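Local coordinates for putative iron-uptake ABC transport system,periplasmic iron-binding protein (Campylobacter jejuni, PDB 1Y4T) that probably binds ferric iron in the periplasm and hands it to an ABC transporter for uptake into the cell, at residues A[99-104]-A[233-238]; A[147-152]-A[303-308]. All blocks are in the same frame, centred on the assembly; numbering follows the deposited sequence.

Overall arrangement
Contact 1 pairs two strands of the two-lobed periplasmic binding-protein fold near the middle of the molecule, and contact 2 packs two helices; the centres of the two contacts are about 16 Å apart. Along the chain the segments alternate: 99-104, 147-152, 233-238, then 303-308. Of the strands that make contact 1, 97-109 brings Arg102 to the iron site, with 233-241 pairing alongside it, while helix 142-155, which contributes Tyr143 to that site, supplies the first half of contact 2. The two contacts touch directly where Arg104 CD packs on Leu147 CD2 at 4.1 Å. Through this helix the C-terminal helix 305-315 is joined to the same body of structure that surrounds the metal.

Contact 1 (A[99-104]-A[233-238]); sequences ITKRAR and INISGI
Ser236 meets two successive residues of the other strand: its carbonyl O accepts from Ile99 N at 2.8 Å and from Thr100 N at 3.3 Å, both donors coming from the same face of the carbonyl plane. That is a classic beta bulge. The return bond from Ser236 N to Thr100 O is long and bent (138°), and the antiparallel ladder tightens at the next such pair, with Asn234 N to Arg102 O at 2.9 Å and Arg102 N back to Asn234 O. On the face shared by Lys101, Ile233 and Ile235, the lysine chain bends repeatedly over Ile233, its CG lying against Ile233 CG2; its amine goes on to Glu293. On the other face, Thr100 OG1 lies 3.1 Å from Ser236 CB and is hydrogen-bonded to Glu272. The serine hydroxyl, anti to its own N (chi1 178°), has Ile99 CD1 beside it and is held by Thr58 O and Arg10. Arg102 starts with CG between its N and carbonyl carbon (chi1 51°), then folds at chi2 and chi3, laying CD 3.7 Å from Ser236 N and placing Ser236 CB over one face of the guanidinium. Its NH2 reaches Glu272 and the iron ligand Tyr12. The nearest atoms of the Arg102 side chain lie about 4 Å from the ferric ion, at the interlobe site of a periplasmic iron-binding protein.

Contact 2 (A[147-152]-A[303-308]); sequences LLASII and ENIKEA
Ile152 reaches from helix 142-155 across to the first turn of helix 305-315, in a helix-helix packing that joins the C-terminal helix to the body of the binding-protein fold. Its CB branches two ways. CG2, anti to the backbone N, runs alongside the Asn304 amide and comes within 3.6 Å of OD1, the two side chains sliding past each other in opposite directions. The other branch leaves through CG1, beside the backbone N (chi1 -64°), and extends nearly straight at chi2, which carries CD1 to the backbone of the opposite helix. There the methyl lies 3.5 Å from Ala308 N, with Glu307 C and the Glu307 CB methylene close by and Ala308 CB a little farther off. The same side chain also touches Ala160 and Ile311, so it is packed between helices 157-170 and 305-315.

One turn earlier, Ala149 is small enough for the backbones to draw close, its CA 5.0 Å from that of Asn304. Its methyl faces Asn304 O at 3.8 Å and Ile305 CD1 a little beyond, while its carbonyl O meets Asn304 CB. Asn304 stands at the N-cap position of the helix, but its side chain makes no capping bond; ND2 instead turns back to a weak hydrogen bond with Ile301 O. Ala308 sends its CB into the groove between Leu148 and Ala149, 4.0 Å from Leu148 CB and 3.8 Å from Ala149 N. The interface is thus van der Waals packing of side-chain carbons on each other and on backbone atoms, with an alanine contributed by each side, Ala149 and Ala308. At its far end Leu148 reaches past that methyl to the helix backbone, setting CD1 3.4 Å from Ala308 O.

Contact 1 (A[99-104]-A[233-238])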
ATOM      1  N   ILE A  99       3.604   7.087  -6.482  1.00 11.18           N
ATOM      2  CA  ILE A  99       3.519   8.392  -5.841  1.00 10.89           C
ATOM      3  C   ILE A  99       4.034   8.352  -4.406  1.00 11.54           C
ATOM      4  O   ILE A  99       4.431   9.386  -3.857  1.00 12.23           O
ATOM      5  CB  ILE A  99       2.086   8.942  -5.876  1.00 11.50           C
ATOM      6  CG1 ILE A  99       1.142   8.079  -5.037  1.00 11.29           C
ATOM      7  CG2 ILE A  99       1.630   9.147  -7.326  1.00 14.48           C
ATOM      8  CD1 ILE A  99      -0.177   8.777  -4.660  1.00 12.77           C
ATOM      9  N   THR A 100       4.001   7.173  -3.789  1.00 12.01           N
ATOM     10  CA  THR A 100       4.578   6.953  -2.469  1.00 12.08           C
ATOM     11  C   THR A 100       5.087   5.532  -2.297  1.00 12.25           C
ATOM     12  O   THR A 100       4.790   4.611  -3.078  1.00 13.26           O
ATOM     13  CB  THR A 100       3.574   7.168  -1.308  1.00 12.52           C
ATOM     14  OG1 THR A 100       2.576   6.147  -1.375  1.00 11.28           O
ATOM     15  CG2 THR A 100       2.826   8.527  -1.339  1.00 13.05           C
ATOM     16  N   LYS A 101       5.833   5.370  -1.224  1.00 12.63           N
ATOM     17  CA  LYS A 101       6.200   4.068  -0.707  1.00 13.56           C
ATOM     18  C   LYS A 101       5.591   3.802   0.653  1.00 11.81           C
ATOM     19  O   LYS A 101       5.353   4.724   1.415  1.00 11.91           O
ATOM     20  CB  LYS A 101       7.684   4.042  -0.484  1.00 13.88           C
ATOM     21  CG  LYS A 101       8.296   2.879  -0.998  1.00 21.58           C
ATOM     22  CD  LYS A 101       9.036   3.256  -2.257  1.00 26.62           C
ATOM     23  CE  LYS A 101      10.413   2.604  -2.265  1.00 29.60           C
ATOM     24  NZ  LYS A 101      11.328   3.069  -1.172  1.00 32.15           N
ATOM     25  N   ARG A 102       5.402   2.526   0.957  1.00 10.41           N
ATOM     26  CA  ARG A 102       4.973   2.102   2.263  1.00 10.24           C
ATOM     27  C   ARG A 102       5.550   0.724   2.553  1.00 10.77           C
ATOM     28  O   ARG A 102       5.842  -0.041   1.639  1.00 10.95           O
ATOM     29  CB  ARG A 102       3.440   2.116   2.353  1.00 10.42           C
ATOM     30  CG  ARG A 102       2.706   1.381   1.241  1.00 10.76           C
ATOM     31  CD  ARG A 102       2.160   2.243   0.114  1.00 11.38           C
ATOM     32  NE  ARG A 102       1.191   3.251   0.526  1.00 11.92           N
ATOM     33  CZ  ARG A 102      -0.083   3.016   0.834  1.00 12.59           C
ATOM     34  NH1 ARG A 102      -0.591   1.782   0.820  1.00 10.14           N
ATOM     35  NH2 ARG A 102      -0.859   4.035   1.207  1.00 12.53           N
ATOM     36  N   ALA A 103       5.748   0.428   3.827  1.00 10.42           N
ATOM     37  CA  ALA A 103       6.320  -0.847   4.220  1.00 10.38           C
ATOM     38  C   ALA A 103       5.289  -1.643   5.000  1.00  9.89           C
ATOM     39  O   ALA A 103       4.624  -1.109   5.874  1.00  9.57           O
ATOM     40  CB  ALA A 103       7.575  -0.628   5.033  1.00  9.98           C
ATOM     41  N   ARG A 104       5.109  -2.919   4.652  1.00 10.49           N
ATOM     42  CA  ARG A 104       4.237  -3.780   5.439  1.00 11.12           C
ATOM     43  C   ARG A 104       5.074  -4.497   6.494  1.00 11.24           C
ATOM     44  O   ARG A 104       5.891  -5.358   6.192  1.00  9.90           O
ATOM     45  CB  ARG A 104       3.465  -4.761   4.559  1.00 11.94           C
ATOM     46  CG  ARG A 104       2.203  -5.300   5.193  1.00 11.69           C
ATOM     47  CD  ARG A 104       1.157  -5.716   4.191  1.00 11.30           C
ATOM     48  NE  ARG A 104      -0.102  -6.044   4.833  1.00 13.39           N
ATOM     49  CZ  ARG A 104      -0.948  -5.148   5.339  1.00 12.97           C
ATOM     50  NH1 ARG A 104      -0.675  -3.851   5.281  1.00 12.33           N
ATOM     51  NH2 ARG A 104      -2.070  -5.549   5.879  1.00 14.41           N
ATOM     52  N   ILE A 233       8.218  -3.714   0.593  1.00 11.36           N
ATOM     53  CA  ILE A 233       7.754  -2.403   0.164  1.00 13.08           C
ATOM     54  C   ILE A 233       6.656  -2.567  -0.889  1.00 12.83           C
ATOM     55  O   ILE A 233       6.723  -3.434  -1.769  1.00 13.28           O
ATOM     56  CB  ILE A 233       8.934  -1.552  -0.379  1.00 13.43           C
ATOM     57  CG1 ILE A 233       9.801  -1.035   0.773  1.00 17.74           C
ATOM     58  CG2 ILE A 233       8.482  -0.367  -1.170  1.00 15.24           C
ATOM     59  CD1 ILE A 233      10.614  -2.088   1.384  1.00 22.01           C
ATOM     60  N   ASN A 234       5.641  -1.730  -0.768  1.00 12.36           N
ATOM     61  CA  ASN A 234       4.582  -1.586  -1.744  1.00 11.64           C
ATOM     62  C   ASN A 234       4.470  -0.102  -2.060  1.00 12.03           C
ATOM     63  O   ASN A 234       5.087   0.705  -1.391  1.00 12.45           O
ATOM     64  CB  ASN A 234       3.251  -2.115  -1.185  1.00 12.11           C
ATOM     65  CG  ASN A 234       2.277  -2.560  -2.275  1.00 10.12           C
ATOM     66  OD1 ASN A 234       2.397  -2.180  -3.432  1.00 10.39           O
ATOM     67  ND2 ASN A 234       1.277  -3.339  -1.884  1.00 12.95           N
ATOM     68  N   ILE A 235       3.738   0.244  -3.104  1.00 10.32           N
ATOM     69  CA  ILE A 235       3.572   1.628  -3.506  1.00 10.47           C
ATOM     70  C   ILE A 235       2.098   2.006  -3.565  1.00 10.59           C
ATOM     71  O   ILE A 235       1.249   1.164  -3.775  1.00 11.78           O
ATOM     72  CB  ILE A 235       4.220   1.897  -4.893  1.00 11.15           C
ATOM     73  CG1 ILE A 235       3.648   0.983  -5.988  1.00 12.81           C
ATOM     74  CG2 ILE A 235       5.702   1.781  -4.839  1.00 10.13           C
ATOM     75  CD1 ILE A 235       3.701   1.612  -7.305  1.00 14.80           C
ATOM     76  N   SER A 236       1.810   3.284  -3.382  1.00 10.85           N
ATOM     77  CA  SER A 236       0.594   3.882  -3.881  1.00 10.69           C
ATOM     78  C   SER A 236       1.037   4.432  -5.236  1.00 10.68           C
ATOM     79  O   SER A 236       2.154   4.943  -5.350  1.00 10.57           O
ATOM     80  CB  SER A 236       0.150   5.021  -2.951  1.00 10.83           C
ATOM     81  OG  SER A 236      -1.004   5.661  -3.441  1.00 12.51           O
ATOM     82  N   GLY A 237       0.194   4.330  -6.248  1.00 10.83           N
ATOM     83  CA  GLY A 237       0.568   4.755  -7.587  1.00 12.02           C
ATOM     84  C   GLY A 237      -0.579   5.259  -8.448  1.00 12.18           C
ATOM     85  O   GLY A 237      -1.744   5.158  -8.078  1.00 11.32           O
ATOM     86  N   ILE A 238      -0.229   5.741  -9.640  1.00 12.20           N
ATOM     87  CA  ILE A 238      -1.145   6.487 -10.489  1.00 11.76           C
ATOM     88  C   ILE A 238      -0.936   6.139 -11.966  1.00 12.13           C
ATOM     89  O   ILE A 238       0.164   5.822 -12.382  1.00 12.39           O
ATOM     90  CB  ILE A 238      -0.993   8.006 -10.242  1.00 12.41           C
ATOM     91  CG1 ILE A 238      -2.118   8.781 -10.907  1.00 12.48           C
ATOM     92  CG2 ILE A 238       0.382   8.558 -10.698  1.00 10.95           C
ATOM     93  CD1 ILE A 238      -2.298  10.157 -10.285  1.00 12.34           C
TER

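Contact 2 (A[147-152]-A[303-308])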
ATOM      1  N   LEU A 147       1.559  -8.878  -0.529  1.00 13.43           N
ATOM      2  CA  LEU A 147       2.544  -9.397   0.397  1.00 13.61           C
ATOM      3  C   LEU A 147       2.797 -10.877   0.067  1.00 13.92           C
ATOM      4  O   LEU A 147       3.930 -11.306   0.015  1.00 14.44           O
ATOM      5  CB  LEU A 147       2.067  -9.268   1.846  1.00 13.56           C
ATOM      6  CG  LEU A 147       2.969  -9.891   2.906  1.00 12.83           C
ATOM      7  CD1 LEU A 147       4.374  -9.297   2.839  1.00 14.88           C
ATOM      8  CD2 LEU A 147       2.381  -9.666   4.264  1.00 12.95           C
ATOM      9  N   LEU A 148       1.731 -11.635  -0.165  1.00 14.72           N
ATOM     10  CA  LEU A 148       1.878 -13.067  -0.475  1.00 15.27           C
ATOM     11  C   LEU A 148       2.562 -13.223  -1.815  1.00 14.48           C
ATOM     12  O   LEU A 148       3.410 -14.092  -1.972  1.00 13.75           O
ATOM     13  CB  LEU A 148       0.531 -13.786  -0.474  1.00 16.04           C
ATOM     14  CG  LEU A 148       0.514 -15.263  -0.026  1.00 18.03           C
ATOM     15  CD1 LEU A 148      -0.659 -16.006  -0.638  1.00 18.36           C
ATOM     16  CD2 LEU A 148       1.780 -16.038  -0.207  1.00 20.03           C
ATOM     17  N   ALA A 149       2.250 -12.342  -2.761  1.00 14.16           N
ATOM     18  CA  ALA A 149       2.915 -12.338  -4.051  1.00 14.43           C
ATOM     19  C   ALA A 149       4.430 -12.199  -3.869  1.00 14.41           C
ATOM     20  O   ALA A 149       5.216 -12.855  -4.569  1.00 14.92           O
ATOM     21  CB  ALA A 149       2.367 -11.238  -4.957  1.00 13.93           C
ATOM     22  N   SER A 150       4.846 -11.347  -2.927  1.00 13.70           N
ATOM     23  CA  SER A 150       6.273 -11.136  -2.681  1.00 13.48           C
ATOM     24  C   SER A 150       6.955 -12.342  -2.038  1.00 13.97           C
ATOM     25  O   SER A 150       8.120 -12.600  -2.320  1.00 13.82           O
ATOM     26  CB  SER A 150       6.533  -9.876  -1.838  1.00 12.37           C
ATOM     27  OG  SER A 150       6.257 -10.075  -0.471  1.00 12.12           O
ATOM     28  N   ILE A 151       6.221 -13.052  -1.186  1.00 15.21           N
ATOM     29  CA  ILE A 151       6.705 -14.270  -0.586  1.00 16.84           C
ATOM     30  C   ILE A 151       6.872 -15.354  -1.650  1.00 17.74           C
ATOM     31  O   ILE A 151       7.836 -16.107  -1.592  1.00 18.45           O
ATOM     32  CB  ILE A 151       5.818 -14.702   0.609  1.00 16.71           C
ATOM     33  CG1 ILE A 151       6.048 -13.741   1.792  1.00 15.82           C
ATOM     34  CG2 ILE A 151       6.147 -16.138   1.035  1.00 18.58           C
ATOM     35  CD1 ILE A 151       5.017 -13.855   2.870  1.00 15.11           C
ATOM     36  N   ILE A 152       5.958 -15.421  -2.626  1.00 18.85           N
ATOM     37  CA  ILE A 152       6.117 -16.351  -3.757  1.00 19.14           C
ATOM     38  C   ILE A 152       7.341 -15.970  -4.599  1.00 19.50           C
ATOM     39  O   ILE A 152       8.128 -16.834  -4.982  1.00 19.19           O
ATOM     40  CB  ILE A 152       4.858 -16.383  -4.645  1.00 19.53           C
ATOM     41  CG1 ILE A 152       3.644 -16.932  -3.883  1.00 19.68           C
ATOM     42  CG2 ILE A 152       5.099 -17.259  -5.921  1.00 20.36           C
ATOM     43  CD1 ILE A 152       2.333 -16.607  -4.564  1.00 19.46           C
ATOM     44  N   GLU A 303       3.865  -9.829 -10.756  1.00 19.17           N
ATOM     45  CA  GLU A 303       3.778 -10.971 -11.671  1.00 20.06           C
ATOM     46  C   GLU A 303       3.280 -12.265 -11.020  1.00 20.40           C
ATOM     47  O   GLU A 303       2.914 -13.222 -11.726  1.00 20.81           O
ATOM     48  CB  GLU A 303       5.137 -11.210 -12.322  1.00 20.02           C
ATOM     49  CG  GLU A 303       5.501 -10.159 -13.347  1.00 21.65           C
ATOM     50  CD  GLU A 303       6.920 -10.294 -13.868  1.00 25.91           C
ATOM     51  OE1 GLU A 303       7.362  -9.372 -14.576  1.00 25.95           O
ATOM     52  OE2 GLU A 303       7.589 -11.309 -13.566  1.00 27.55           O
ATOM     53  N   ASN A 304       3.268 -12.309  -9.687  1.00 20.23           N
ATOM     54  CA  ASN A 304       2.858 -13.484  -8.918  1.00 19.83           C
ATOM     55  C   ASN A 304       1.491 -13.295  -8.235  1.00 20.10           C
ATOM     56  O   ASN A 304       1.168 -13.978  -7.252  1.00 20.20           O
ATOM     57  CB  ASN A 304       3.903 -13.769  -7.848  1.00 19.86           C
ATOM     58  CG  ASN A 304       5.272 -14.086  -8.424  1.00 21.70           C
ATOM     59  OD1 ASN A 304       5.533 -15.224  -8.845  1.00 23.52           O
ATOM     60  ND2 ASN A 304       6.152 -13.091  -8.451  1.00 20.82           N
ATOM     61  N   ILE A 305       0.708 -12.339  -8.710  1.00 20.13           N
ATOM     62  CA  ILE A 305      -0.543 -11.998  -8.022  1.00 21.08           C
ATOM     63  C   ILE A 305      -1.602 -13.118  -8.127  1.00 21.55           C
ATOM     64  O   ILE A 305      -2.306 -13.406  -7.159  1.00 20.93           O
ATOM     65  CB  ILE A 305      -1.081 -10.604  -8.486  1.00 20.75           C
ATOM     66  CG1 ILE A 305      -2.077 -10.034  -7.464  1.00 20.95           C
ATOM     67  CG2 ILE A 305      -1.658 -10.625  -9.927  1.00 22.26           C
ATOM     68  CD1 ILE A 305      -1.468  -9.841  -6.073  1.00 21.20           C
ATOM     69  N   LYS A 306      -1.693 -13.756  -9.287  1.00 23.10           N
ATOM     70  CA  LYS A 306      -2.638 -14.866  -9.482  1.00 24.14           C
ATOM     71  C   LYS A 306      -2.366 -16.013  -8.527  1.00 24.13           C
ATOM     72  O   LYS A 306      -3.295 -16.544  -7.913  1.00 24.35           O
ATOM     73  CB  LYS A 306      -2.538 -15.388 -10.916  1.00 24.91           C
ATOM     74  CG  LYS A 306      -3.371 -16.628 -11.229  1.00 28.05           C
ATOM     75  CD  LYS A 306      -2.811 -17.388 -12.432  1.00 31.91           C
ATOM     76  CE  LYS A 306      -2.624 -16.464 -13.636  1.00 33.63           C
ATOM     77  NZ  LYS A 306      -1.299 -15.771 -13.631  1.00 35.87           N
ATOM     78  N   GLU A 307      -1.099 -16.419  -8.428  1.00 23.68           N
ATOM     79  CA  GLU A 307      -0.723 -17.526  -7.555  1.00 23.53           C
ATOM     80  C   GLU A 307      -1.000 -17.198  -6.104  1.00 21.95           C
ATOM     81  O   GLU A 307      -1.293 -18.094  -5.323  1.00 20.52           O
ATOM     82  CB  GLU A 307       0.745 -17.896  -7.721  1.00 24.24           C
ATOM     83  CG  GLU A 307       1.028 -18.725  -8.953  1.00 28.61           C
ATOM     84  CD  GLU A 307       0.316 -20.067  -8.922  1.00 31.95           C
ATOM     85  OE1 GLU A 307       0.595 -20.863  -7.988  1.00 32.73           O
ATOM     86  OE2 GLU A 307      -0.540 -20.289  -9.820  1.00 35.30           O
ATOM     87  N   ALA A 308      -0.899 -15.911  -5.760  1.00 20.11           N
ATOM     88  CA  ALA A 308      -1.236 -15.439  -4.420  1.00 19.46           C
ATOM     89  C   ALA A 308      -2.711 -15.672  -4.091  1.00 18.44           C
ATOM     90  O   ALA A 308      -3.040 -16.245  -3.058  1.00 18.37           O
ATOM     91  CB  ALA A 308      -0.882 -13.941  -4.264  1.00 18.81           C
TER